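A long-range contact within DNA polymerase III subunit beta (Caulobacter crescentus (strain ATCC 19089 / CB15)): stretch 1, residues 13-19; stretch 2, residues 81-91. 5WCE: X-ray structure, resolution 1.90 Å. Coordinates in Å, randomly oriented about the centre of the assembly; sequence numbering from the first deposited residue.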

# COMPACT_ATOMS: atom_id res chain seq x y z
N GLU A 13 -22.74 -5.86 -22.16
CA GLU A 13 -21.78 -6.86 -21.70
C GLU A 13 -21.01 -6.33 -20.50
O GLU A 13 -20.60 -5.18 -20.47
CB GLU A 13 -20.83 -7.30 -22.82
CG GLU A 13 -21.61 -8.10 -23.88
CD GLU A 13 -20.74 -8.58 -25.05
OE1 GLU A 13 -19.59 -8.11 -25.26
OE2 GLU A 13 -21.27 -9.44 -25.78
N ARG A 14 -20.82 -7.21 -19.51
CA ARG A 14 -20.08 -6.87 -18.28
C ARG A 14 -18.74 -6.20 -18.63
O ARG A 14 -18.44 -5.16 -18.09
CB ARG A 14 -19.88 -8.10 -17.39
CG ARG A 14 -18.93 -7.84 -16.21
CD ARG A 14 -18.61 -9.11 -15.46
NE ARG A 14 -17.61 -8.84 -14.44
CZ ARG A 14 -16.30 -8.77 -14.63
NH1 ARG A 14 -15.76 -8.98 -15.81
NH2 ARG A 14 -15.52 -8.48 -13.61
N ALA A 15 -17.97 -6.79 -19.55
CA ALA A 15 -16.64 -6.26 -19.85
C ALA A 15 -16.73 -4.84 -20.39
O ALA A 15 -15.96 -3.98 -19.98
CB ALA A 15 -15.87 -7.17 -20.79
N ALA A 16 -17.70 -4.58 -21.27
CA ALA A 16 -17.90 -3.23 -21.80
C ALA A 16 -18.33 -2.22 -20.76
O ALA A 16 -17.89 -1.05 -20.74
CB ALA A 16 -18.92 -3.25 -22.94
N LEU A 17 -19.25 -2.65 -19.91
CA LEU A 17 -19.77 -1.80 -18.85
C LEU A 17 -18.66 -1.48 -17.87
O LEU A 17 -18.49 -0.32 -17.46
CB LEU A 17 -20.92 -2.54 -18.13
CG LEU A 17 -21.58 -1.81 -16.96
CD1 LEU A 17 -22.02 -0.41 -17.31
CD2 LEU A 17 -22.76 -2.66 -16.46
N LEU A 18 -17.90 -2.49 -17.51
CA LEU A 18 -16.80 -2.35 -16.57
C LEU A 18 -15.72 -1.44 -17.08
O LEU A 18 -15.23 -0.62 -16.32
CB LEU A 18 -16.20 -3.71 -16.22
CG LEU A 18 -15.14 -3.81 -15.13
CD1 LEU A 18 -15.70 -3.32 -13.81
CD2 LEU A 18 -14.73 -5.27 -15.00
N LYS A 19 -15.41 -1.55 -18.37
CA LYS A 19 -14.34 -0.73 -18.99
C LYS A 19 -14.70 0.75 -18.91
O LYS A 19 -13.88 1.59 -18.48
CB LYS A 19 -14.08 -1.21 -20.41
CG LYS A 19 -13.07 -0.38 -21.21
CD LYS A 19 -12.76 -1.03 -22.56
CE LYS A 19 -12.60 -0.03 -23.69
NZ LYS A 19 -11.97 -0.76 -24.84
N LEU A 81 -21.80 1.42 -8.36
CA LEU A 81 -22.03 0.78 -9.63
C LEU A 81 -20.80 0.04 -10.15
O LEU A 81 -20.92 -1.12 -10.56
CB LEU A 81 -22.51 1.78 -10.68
CG LEU A 81 -23.03 1.19 -11.99
CD1 LEU A 81 -24.07 0.12 -11.80
CD2 LEU A 81 -23.64 2.28 -12.87
N TYR A 82 -19.64 0.69 -10.08
CA TYR A 82 -18.37 0.08 -10.52
C TYR A 82 -18.09 -1.23 -9.74
O TYR A 82 -17.83 -2.27 -10.33
CB TYR A 82 -17.20 1.09 -10.38
CG TYR A 82 -15.85 0.46 -10.64
CD1 TYR A 82 -15.43 0.21 -11.95
CD2 TYR A 82 -15.01 0.09 -9.58
CE1 TYR A 82 -14.21 -0.39 -12.20
CE2 TYR A 82 -13.80 -0.54 -9.81
CZ TYR A 82 -13.39 -0.78 -11.12
OH TYR A 82 -12.17 -1.39 -11.33
N GLU A 83 -18.21 -1.18 -8.42
CA GLU A 83 -17.96 -2.34 -7.58
C GLU A 83 -18.92 -3.48 -7.83
O GLU A 83 -18.49 -4.62 -7.90
CB GLU A 83 -17.94 -1.93 -6.11
CG GLU A 83 -16.64 -1.15 -5.81
CD GLU A 83 -15.43 -2.08 -5.90
OE1 GLU A 83 -15.46 -3.15 -5.27
OE2 GLU A 83 -14.53 -1.87 -6.68
N ILE A 84 -20.20 -3.18 -8.02
CA ILE A 84 -21.17 -4.23 -8.34
C ILE A 84 -20.74 -4.95 -9.63
O ILE A 84 -20.68 -6.17 -9.71
CB ILE A 84 -22.59 -3.64 -8.51
CG1 ILE A 84 -23.20 -3.23 -7.15
CG2 ILE A 84 -23.55 -4.65 -9.19
CD1 ILE A 84 -24.42 -2.34 -7.28
N VAL A 85 -20.47 -4.16 -10.65
CA VAL A 85 -20.19 -4.76 -11.95
C VAL A 85 -18.89 -5.58 -11.93
O VAL A 85 -18.84 -6.67 -12.48
CB VAL A 85 -20.20 -3.70 -13.10
CG1 VAL A 85 -19.81 -4.35 -14.42
CG2 VAL A 85 -21.58 -3.02 -13.17
N ARG A 86 -17.90 -5.05 -11.26
CA ARG A 86 -16.64 -5.75 -11.06
C ARG A 86 -16.84 -7.15 -10.45
O ARG A 86 -16.18 -8.09 -10.83
CB ARG A 86 -15.72 -4.92 -10.15
CG ARG A 86 -14.25 -5.30 -10.26
CD ARG A 86 -13.36 -4.51 -9.32
NE ARG A 86 -13.79 -4.64 -7.92
CZ ARG A 86 -13.72 -5.75 -7.16
NH1 ARG A 86 -13.24 -6.92 -7.63
NH2 ARG A 86 -14.15 -5.71 -5.91
N LYS A 87 -17.79 -7.29 -9.54
CA LYS A 87 -18.00 -8.53 -8.85
C LYS A 87 -18.95 -9.46 -9.59
O LYS A 87 -19.09 -10.60 -9.17
CB LYS A 87 -18.54 -8.26 -7.45
CG LYS A 87 -17.59 -7.48 -6.60
CD LYS A 87 -18.21 -7.15 -5.25
CE LYS A 87 -17.36 -6.17 -4.42
NZ LYS A 87 -18.05 -6.00 -3.09
N LEU A 88 -19.60 -8.99 -10.66
CA LEU A 88 -20.45 -9.87 -11.43
C LEU A 88 -19.63 -10.96 -12.14
O LEU A 88 -18.48 -10.76 -12.42
CB LEU A 88 -21.32 -9.09 -12.43
CG LEU A 88 -22.37 -8.12 -11.88
CD1 LEU A 88 -22.99 -7.23 -12.95
CD2 LEU A 88 -23.43 -8.90 -11.15
N PRO A 89 -20.23 -12.14 -12.39
CA PRO A 89 -19.44 -13.21 -13.07
C PRO A 89 -18.89 -12.76 -14.43
O PRO A 89 -19.56 -12.01 -15.14
CB PRO A 89 -20.42 -14.33 -13.26
CG PRO A 89 -21.67 -13.93 -12.57
CD PRO A 89 -21.64 -12.48 -12.31
N ASP A 90 -17.69 -13.21 -14.77
CA ASP A 90 -17.10 -13.05 -16.11
C ASP A 90 -18.10 -13.46 -17.19
O ASP A 90 -18.79 -14.48 -17.07
CB ASP A 90 -15.92 -14.00 -16.31
CG ASP A 90 -14.70 -13.57 -15.62
OD1 ASP A 90 -14.66 -12.46 -15.06
OD2 ASP A 90 -13.74 -14.38 -15.62
N GLY A 91 -18.19 -12.67 -18.24
CA GLY A 91 -19.09 -12.97 -19.33
C GLY A 91 -20.55 -12.70 -19.12
O GLY A 91 -21.33 -12.91 -20.04
O HOH W 1 -17.05 -10.09 -18.19

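Helices that pack side by side must fit their bumps together, and where one of them ends, its last carbonyls can offer a socket for a charged side chain. This contact in the DNA polymerase III beta subunit illustrates both ideas. Helices 14-19 and 81-87 run nearly antiparallel, at 150°, with axes approaching to 9.5 Å, so the start of the first lies beside the end of the second.

Val85 is the central bump. Its methyls pack against two successive leucines: CG2 lies 3.5 Å from Leu17 CD2, and CG1 sits between Leu17 CD2 (4.0 Å) and Leu18 CB (4.1 Å). A short, branched side chain suits this place, because it touches both neighbours while Leu18 and Val85 keep their CA atoms only 6.2 Å apart. Leu18 points its CA-to-CB bond sideways, but its t, p rotamer brings the tip back across the groove. There CD1 rests 3.7 Å from Tyr82 CE1 and 4.0 Å from Arg86 CB, a hollow one helical turn wide. Arg86 itself turns away, its guanidinium held in a salt bridge by Glu83 (NH2 to OE1, 2.9 Å), which leaves the base of its side chain as a wall for the leucine.

Arg14 fills the other hollow. Extended through three t torsions, it has the largest area covered by the opposing stretch, and its CG passes 4.0 Å from Val85 CG1 before the guanidinium reaches carbonyls in the last turn of the second helix. Arg14 NH2 donates a well-aligned hydrogen bond to Arg86 O (2.9 Å), near the guanidinium plane; NE makes a weak one to Val85 O (3.2 Å). Over one face lies Asp90, whose OD1 forms a long salt bridge to Arg14 NH1 (3.7 Å), a matter of charge alone. One water, accepting from Arg14 NH1 (2.9 Å) and Gly91 N (2.8 Å), bridges the remaining gap.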